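Local coordinates for putative type III secretion protein YscO (Vibrio parahaemolyticus, PDB 4MH6) that is of unknown function but probably serves the type III secretion system as a long helical hairpin, at residues 68-72 with 103-107. Residues are numbered along the deposited sequence; the frame is centred on the assembly and turned at random.
Sequences YHVWR and LRERE
Helices 18-84 and 90-167 run antiparallel here: the axes of 68-72 and 103-107 pass 10.2 Å apart at 166°, with His69 level with Glu107 and Arg72 level with Leu103. Glu107 reaches across as an extended chain, CG anti to the backbone N (chi1 177°). Its carboxylate is held by two residues about one helical turn apart. His69 ND1 donates to Glu107 OE1 at 2.8 Å, nearly straight and in the imidazole plane, on the syn side of the oxygen. The Arg72 chain bends at chi2 and chi3 and turns its guanidinium side-on to Glu107 in a salt bridge: NE lies 2.9 Å from Glu107 OE2, and NH1 lies 3.2 Å from Glu107 OE1. Both arginine nitrogens come from above the carboxylate plane, and NH1 meets OE1 from the face opposite His69 ND1. Lys111 adds a further salt bridge at OE1. Arg72 and Lys111 would probably favour the ionised carboxylate. The contact lies in an antiparallel helical hairpin, predicted to be a coiled coil, about a dozen residues from the turn that links its helices. The Tyr68 ring lies against the backbone of 103-107. Leu103 O sits at its edge, 3.1 Å from Tyr68 OH. Arg106 CG lies 3.4 Å from Tyr68 CZ, and Glu107 CB packs against Tyr68 CD2 at 3.8 Å. Arg72 CD touches Arg104 CG at 4.1 Å. Glu76 forms salt bridges with both arginines.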
loop_
_atom_site.group_PDB
_atom_site.type_symbol
_atom_site.label_atom_id
_atom_site.label_comp_id
_atom_site.label_asym_id
_atom_site.label_seq_id
_atom_site.Cartn_x
_atom_site.Cartn_y
_atom_site.Cartn_z
ATOM N N TYR A 68 -15.335 0.722 -26.430
ATOM C CA TYR A 68 -15.055 -0.225 -27.483
ATOM C C TYR A 68 -16.249 -1.113 -27.762
ATOM O O TYR A 68 -16.612 -1.351 -28.912
ATOM C CB TYR A 68 -13.851 -1.090 -27.107
ATOM C CG TYR A 68 -13.357 -1.906 -28.264
ATOM C CD1 TYR A 68 -12.466 -1.362 -29.168
ATOM C CD2 TYR A 68 -13.793 -3.225 -28.465
ATOM C CE1 TYR A 68 -12.005 -2.096 -30.240
ATOM C CE2 TYR A 68 -13.331 -3.982 -29.537
ATOM C CZ TYR A 68 -12.437 -3.407 -30.419
ATOM O OH TYR A 68 -11.953 -4.103 -31.493
ATOM N N HIS A 69 -16.850 -1.597 -26.693
ATOM C CA HIS A 69 -17.988 -2.493 -26.773
ATOM C C HIS A 69 -19.085 -2.001 -27.726
ATOM O O HIS A 69 -19.659 -2.783 -28.502
ATOM C CB HIS A 69 -18.558 -2.678 -25.373
ATOM C CG HIS A 69 -19.757 -3.552 -25.338
ATOM N ND1 HIS A 69 -19.678 -4.921 -25.485
ATOM C CD2 HIS A 69 -21.070 -3.260 -25.188
ATOM C CE1 HIS A 69 -20.892 -5.437 -25.411
ATOM N NE2 HIS A 69 -21.755 -4.451 -25.236
ATOM N N VAL A 70 -19.361 -0.699 -27.656
ATOM C CA VAL A 70 -20.378 -0.064 -28.486
ATOM C C VAL A 70 -19.982 -0.119 -29.962
ATOM O O VAL A 70 -20.792 -0.461 -30.818
ATOM C CB VAL A 70 -20.605 1.407 -28.058
ATOM C CG1 VAL A 70 -21.683 2.042 -28.906
ATOM C CG2 VAL A 70 -21.019 1.478 -26.605
ATOM N N TRP A 71 -18.743 0.237 -30.265
ATOM C CA TRP A 71 -18.288 0.180 -31.641
ATOM C C TRP A 71 -18.272 -1.266 -32.107
ATOM O O TRP A 71 -18.725 -1.565 -33.212
ATOM C CB TRP A 71 -16.888 0.774 -31.816
ATOM C CG TRP A 71 -16.854 2.228 -31.754
ATOM C CD1 TRP A 71 -16.674 3.003 -30.634
ATOM C CD2 TRP A 71 -16.998 3.143 -32.854
ATOM N NE1 TRP A 71 -16.692 4.341 -30.973
ATOM C CE2 TRP A 71 -16.885 4.458 -32.324
ATOM C CE3 TRP A 71 -17.187 2.983 -34.229
ATOM C CZ2 TRP A 71 -16.964 5.600 -33.121
ATOM C CZ3 TRP A 71 -17.281 4.135 -35.029
ATOM C CH2 TRP A 71 -17.176 5.424 -34.465
ATOM N N ARG A 72 -17.770 -2.155 -31.256
ATOM C CA ARG A 72 -17.646 -3.555 -31.613
ATOM C C ARG A 72 -18.983 -4.145 -32.046
ATOM O O ARG A 72 -19.048 -4.829 -33.073
ATOM C CB ARG A 72 -17.020 -4.329 -30.463
ATOM C CG ARG A 72 -16.528 -5.728 -30.821
ATOM C CD ARG A 72 -17.601 -6.772 -30.741
ATOM N NE ARG A 72 -18.108 -6.842 -29.385
ATOM C CZ ARG A 72 -19.093 -7.633 -29.002
ATOM N NH1 ARG A 72 -19.489 -7.627 -27.735
ATOM N NH2 ARG A 72 -19.687 -8.425 -29.885
ATOM N N LEU A 103 -12.111 -8.149 -33.943
ATOM C CA LEU A 103 -12.828 -7.132 -33.195
ATOM C C LEU A 103 -13.177 -7.664 -31.808
ATOM O O LEU A 103 -13.055 -6.956 -30.816
ATOM C CB LEU A 103 -14.111 -6.742 -33.937
ATOM C CG LEU A 103 -13.936 -5.888 -35.194
ATOM C CD1 LEU A 103 -15.225 -5.809 -35.988
ATOM C CD2 LEU A 103 -13.450 -4.497 -34.839
ATOM N N ARG A 104 -13.620 -8.910 -31.754
ATOM C CA ARG A 104 -13.964 -9.544 -30.497
ATOM C C ARG A 104 -12.745 -9.868 -29.628
ATOM O O ARG A 104 -12.832 -9.821 -28.396
ATOM C CB ARG A 104 -14.743 -10.814 -30.766
ATOM C CG ARG A 104 -16.120 -10.562 -31.296
ATOM C CD ARG A 104 -16.696 -11.855 -31.769
ATOM N NE ARG A 104 -18.076 -11.730 -32.198
ATOM C CZ ARG A 104 -18.785 -12.727 -32.719
ATOM N NH1 ARG A 104 -18.228 -13.914 -32.893
ATOM N NH2 ARG A 104 -20.050 -12.531 -33.077
ATOM N N GLU A 105 -11.631 -10.234 -30.255
ATOM C CA GLU A 105 -10.419 -10.533 -29.501
ATOM C C GLU A 105 -9.934 -9.289 -28.790
ATOM O O GLU A 105 -9.432 -9.351 -27.676
ATOM C CB GLU A 105 -9.281 -11.023 -30.401
ATOM C CG GLU A 105 -9.447 -12.419 -30.975
ATOM C CD GLU A 105 -8.235 -12.866 -31.784
ATOM O OE1 GLU A 105 -7.178 -12.190 -31.724
ATOM O OE2 GLU A 105 -8.324 -13.905 -32.478
ATOM N N ARG A 106 -10.061 -8.159 -29.469
ATOM C CA ARG A 106 -9.621 -6.894 -28.927
ATOM C C ARG A 106 -10.453 -6.533 -27.715
ATOM O O ARG A 106 -9.950 -5.993 -26.753
ATOM C CB ARG A 106 -9.710 -5.834 -30.011
ATOM C CG ARG A 106 -9.350 -4.438 -29.586
ATOM C CD ARG A 106 -8.005 -4.378 -28.893
ATOM N NE ARG A 106 -7.665 -2.989 -28.628
ATOM C CZ ARG A 106 -6.690 -2.584 -27.819
ATOM N NH1 ARG A 106 -6.488 -1.277 -27.658
ATOM N NH2 ARG A 106 -5.938 -3.465 -27.151
ATOM N N GLU A 107 -11.733 -6.860 -27.754
ATOM C CA GLU A 107 -12.595 -6.574 -26.629
ATOM C C GLU A 107 -12.223 -7.509 -25.512
ATOM O O GLU A 107 -12.193 -7.110 -24.362
ATOM C CB GLU A 107 -14.080 -6.697 -27.002
ATOM C CG GLU A 107 -15.013 -6.479 -25.820
ATOM C CD GLU A 107 -16.441 -6.193 -26.227
ATOM O OE1 GLU A 107 -17.379 -6.585 -25.506
ATOM O OE2 GLU A 107 -16.642 -5.576 -27.281
#